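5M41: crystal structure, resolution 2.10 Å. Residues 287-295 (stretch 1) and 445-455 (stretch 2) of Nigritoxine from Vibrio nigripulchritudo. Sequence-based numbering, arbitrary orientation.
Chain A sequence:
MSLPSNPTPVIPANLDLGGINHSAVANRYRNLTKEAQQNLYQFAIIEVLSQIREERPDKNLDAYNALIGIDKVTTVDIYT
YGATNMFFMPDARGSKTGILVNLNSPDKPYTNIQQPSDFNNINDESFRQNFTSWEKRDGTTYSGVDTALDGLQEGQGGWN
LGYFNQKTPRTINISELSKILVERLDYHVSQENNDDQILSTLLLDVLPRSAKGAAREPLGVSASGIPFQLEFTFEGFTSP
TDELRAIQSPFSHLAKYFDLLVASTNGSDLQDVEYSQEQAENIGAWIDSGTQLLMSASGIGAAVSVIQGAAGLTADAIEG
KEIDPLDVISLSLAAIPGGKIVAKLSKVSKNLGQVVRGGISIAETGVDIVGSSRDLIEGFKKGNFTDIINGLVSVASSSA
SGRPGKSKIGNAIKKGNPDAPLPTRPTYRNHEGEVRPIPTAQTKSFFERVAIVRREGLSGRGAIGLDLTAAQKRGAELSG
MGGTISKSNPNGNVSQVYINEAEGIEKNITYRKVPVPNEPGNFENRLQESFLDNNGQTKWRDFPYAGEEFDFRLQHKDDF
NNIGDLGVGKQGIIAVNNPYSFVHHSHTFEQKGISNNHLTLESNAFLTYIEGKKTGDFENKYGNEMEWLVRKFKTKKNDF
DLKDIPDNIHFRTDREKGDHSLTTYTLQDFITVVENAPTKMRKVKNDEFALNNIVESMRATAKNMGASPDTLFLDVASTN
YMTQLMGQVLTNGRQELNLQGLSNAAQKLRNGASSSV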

# COMPACT_ATOMS: atom_id res chain seq x y z
N ILE A 287 -1.10 -12.50 7.42
CA ILE A 287 -0.09 -13.16 8.23
C ILE A 287 1.26 -12.91 7.57
O ILE A 287 1.46 -13.29 6.42
CB ILE A 287 -0.29 -14.70 8.28
CG1 ILE A 287 -1.64 -15.07 8.88
CG2 ILE A 287 0.87 -15.40 9.02
CD1 ILE A 287 -2.13 -16.44 8.44
N ASP A 288 2.18 -12.32 8.31
CA ASP A 288 3.55 -12.12 7.84
C ASP A 288 4.20 -13.40 7.34
O ASP A 288 3.99 -14.47 7.91
CB ASP A 288 4.41 -11.53 8.96
CG ASP A 288 4.56 -10.02 8.85
OD1 ASP A 288 5.67 -9.55 9.15
OD2 ASP A 288 3.60 -9.31 8.45
N SER A 289 4.99 -13.28 6.28
CA SER A 289 5.91 -14.34 5.91
C SER A 289 7.07 -14.42 6.93
O SER A 289 7.60 -15.49 7.22
CB SER A 289 6.47 -14.09 4.51
OG SER A 289 7.50 -15.02 4.26
N GLY A 290 7.44 -13.26 7.49
CA GLY A 290 8.63 -13.14 8.30
C GLY A 290 9.89 -12.79 7.51
O GLY A 290 10.94 -12.60 8.12
N THR A 291 9.80 -12.72 6.18
CA THR A 291 10.96 -12.36 5.32
C THR A 291 10.65 -11.15 4.41
O THR A 291 9.50 -10.94 4.07
CB THR A 291 11.45 -13.58 4.51
OG1 THR A 291 12.49 -13.17 3.61
CG2 THR A 291 10.34 -14.22 3.75
N GLN A 292 11.66 -10.35 4.05
CA GLN A 292 11.41 -9.07 3.36
C GLN A 292 12.54 -8.68 2.42
O GLN A 292 13.66 -9.12 2.62
CB GLN A 292 11.17 -7.95 4.38
CG GLN A 292 12.43 -7.39 5.07
CD GLN A 292 12.05 -6.60 6.31
OE1 GLN A 292 11.00 -6.84 6.91
NE2 GLN A 292 12.88 -5.65 6.69
N LEU A 293 12.25 -7.86 1.41
CA LEU A 293 13.31 -7.34 0.52
C LEU A 293 13.32 -5.82 0.53
O LEU A 293 12.40 -5.18 0.02
CB LEU A 293 13.17 -7.87 -0.91
CG LEU A 293 14.13 -7.44 -2.03
CD1 LEU A 293 15.59 -7.77 -1.71
CD2 LEU A 293 13.71 -8.11 -3.33
N LEU A 294 14.38 -5.24 1.09
CA LEU A 294 14.52 -3.80 1.19
C LEU A 294 15.27 -3.30 -0.03
O LEU A 294 16.32 -3.84 -0.35
CB LEU A 294 15.28 -3.40 2.47
CG LEU A 294 15.34 -1.88 2.72
CD1 LEU A 294 13.95 -1.25 2.75
CD2 LEU A 294 16.13 -1.54 3.97
N MET A 295 14.74 -2.29 -0.71
CA MET A 295 15.38 -1.79 -1.92
C MET A 295 15.35 -0.27 -1.95
O MET A 295 14.59 0.36 -1.20
CB MET A 295 14.63 -2.31 -3.15
CG MET A 295 14.62 -3.82 -3.30
SD MET A 295 13.43 -4.37 -4.53
CE MET A 295 11.87 -4.27 -3.66
N SER A 445 1.93 -2.24 12.97
CA SER A 445 2.84 -3.28 13.42
C SER A 445 3.71 -3.82 12.28
O SER A 445 4.89 -4.14 12.49
CB SER A 445 2.07 -4.39 14.12
OG SER A 445 1.07 -4.88 13.25
N PHE A 446 3.15 -3.88 11.07
CA PHE A 446 3.88 -4.27 9.87
C PHE A 446 5.20 -3.49 9.77
O PHE A 446 6.26 -4.08 9.56
CB PHE A 446 2.96 -4.02 8.65
CG PHE A 446 3.63 -4.18 7.31
CD1 PHE A 446 3.53 -5.40 6.60
CD2 PHE A 446 4.29 -3.10 6.71
CE1 PHE A 446 4.10 -5.54 5.34
CE2 PHE A 446 4.86 -3.25 5.45
CZ PHE A 446 4.78 -4.47 4.76
N PHE A 447 5.13 -2.17 9.91
CA PHE A 447 6.33 -1.32 9.88
C PHE A 447 7.26 -1.53 11.09
O PHE A 447 8.48 -1.45 10.94
CB PHE A 447 5.98 0.16 9.66
CG PHE A 447 5.45 0.44 8.29
CD1 PHE A 447 6.30 0.51 7.21
CD2 PHE A 447 4.07 0.56 8.07
CE1 PHE A 447 5.80 0.71 5.92
CE2 PHE A 447 3.57 0.76 6.80
CZ PHE A 447 4.44 0.84 5.72
N GLU A 448 6.68 -1.80 12.26
CA GLU A 448 7.47 -2.19 13.44
C GLU A 448 8.24 -3.46 13.11
O GLU A 448 9.43 -3.56 13.41
CB GLU A 448 6.57 -2.43 14.65
CG GLU A 448 5.88 -1.17 15.15
CD GLU A 448 4.80 -1.43 16.21
OE1 GLU A 448 4.42 -2.59 16.48
OE2 GLU A 448 4.31 -0.42 16.76
N ARG A 449 7.58 -4.41 12.45
CA ARG A 449 8.25 -5.66 12.07
C ARG A 449 9.37 -5.40 11.09
O ARG A 449 10.48 -5.92 11.26
CB ARG A 449 7.27 -6.68 11.52
CG ARG A 449 6.32 -7.22 12.58
CD ARG A 449 5.26 -8.09 11.91
NE ARG A 449 3.94 -7.86 12.49
CZ ARG A 449 2.85 -7.55 11.81
NH1 ARG A 449 2.84 -7.45 10.48
NH2 ARG A 449 1.72 -7.36 12.49
N VAL A 450 9.09 -4.57 10.08
CA VAL A 450 10.10 -4.19 9.10
C VAL A 450 11.33 -3.61 9.81
O VAL A 450 12.46 -4.00 9.49
CB VAL A 450 9.54 -3.22 8.03
CG1 VAL A 450 10.66 -2.56 7.22
CG2 VAL A 450 8.56 -3.94 7.09
N ALA A 451 11.11 -2.70 10.77
CA ALA A 451 12.19 -2.04 11.52
C ALA A 451 13.04 -3.01 12.35
O ALA A 451 14.26 -2.82 12.48
CB ALA A 451 11.64 -0.92 12.41
N ILE A 452 12.41 -4.04 12.90
CA ILE A 452 13.11 -5.08 13.66
C ILE A 452 14.09 -5.83 12.76
O ILE A 452 15.29 -5.88 13.04
CB ILE A 452 12.14 -6.10 14.34
CG1 ILE A 452 11.21 -5.43 15.35
CG2 ILE A 452 12.92 -7.24 15.00
CD1 ILE A 452 11.87 -4.41 16.26
N VAL A 453 13.57 -6.41 11.68
CA VAL A 453 14.40 -7.14 10.73
C VAL A 453 15.61 -6.32 10.28
O VAL A 453 16.73 -6.82 10.33
CB VAL A 453 13.59 -7.66 9.53
CG1 VAL A 453 14.50 -8.40 8.56
CG2 VAL A 453 12.48 -8.56 10.03
N ARG A 454 15.39 -5.07 9.89
CA ARG A 454 16.49 -4.21 9.45
C ARG A 454 17.57 -4.06 10.53
O ARG A 454 18.76 -4.12 10.22
CB ARG A 454 16.00 -2.82 9.07
CG ARG A 454 15.29 -2.70 7.74
CD ARG A 454 14.79 -1.28 7.60
NE ARG A 454 15.83 -0.39 7.09
CZ ARG A 454 15.71 0.93 6.95
NH1 ARG A 454 14.58 1.56 7.29
NH2 ARG A 454 16.72 1.64 6.45
N ARG A 455 17.13 -3.86 11.77
CA ARG A 455 18.03 -3.60 12.89
C ARG A 455 18.80 -4.85 13.33
O ARG A 455 19.88 -4.73 13.90
CB ARG A 455 17.27 -3.00 14.07
CG ARG A 455 18.15 -2.24 15.05
CD ARG A 455 17.46 -2.01 16.39
NE ARG A 455 16.06 -1.60 16.21
CZ ARG A 455 15.00 -2.29 16.62
NH1 ARG A 455 15.14 -3.46 17.25
NH2 ARG A 455 13.78 -1.81 16.39

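Residues 445-455 form a continuous stretch of helix, held by backbone hydrogen bonds from R449 N to S445 O through R455 N to A451 O, and the segment 287-295 lies along one side of it. Three residues of that segment, D288, Q292 and L294, point toward the helix and account for most of its side of the contact, which buries 382 Å² in total.

F446 is the first helical residue to take part. Its CA-to-CB bond points sideways, but the end of the side chain comes nearer, and CD1 lies 4.3 Å from D288 OD2, a marginal approach. One turn on, R449 makes the charged contact. Its NH1 stands 2.9 Å from D288 OD2, forming a salt bridge; the accompanying hydrogen bond is weak, because the N-H...O angle is only 115°, so the attraction rests more on opposite charge than on good alignment.

V450 contributes through both backbone and side chain. Its carbonyl O accepts a nearly linear hydrogen bond (170°) from Q292 NE2 at 3.3 Å, although the same oxygen also receives the helical bond from R454 N, at 3.1 Å. The glutamine thus docks on the helix without displacing its internal bonding. V450 CG2 packs 3.8 Å from Q292 OE1, an oxygen whose hydrogen-bonding needs are met elsewhere in the structure.

A451 points away and I452 makes no contact, but V453 returns toward the segment, its CB 3.6 Å from Q292 NE2. The amide of Q292 is therefore set against successive turns of the helix, and this residue has the largest covered area in the contact, 93 Å². R454 completes the contact: its CG lies 4.0 Å from Q292 NE2, and its NE lies 3.3 Å from L294 CD2, so the leucine methyl packs against the arginine's polar end.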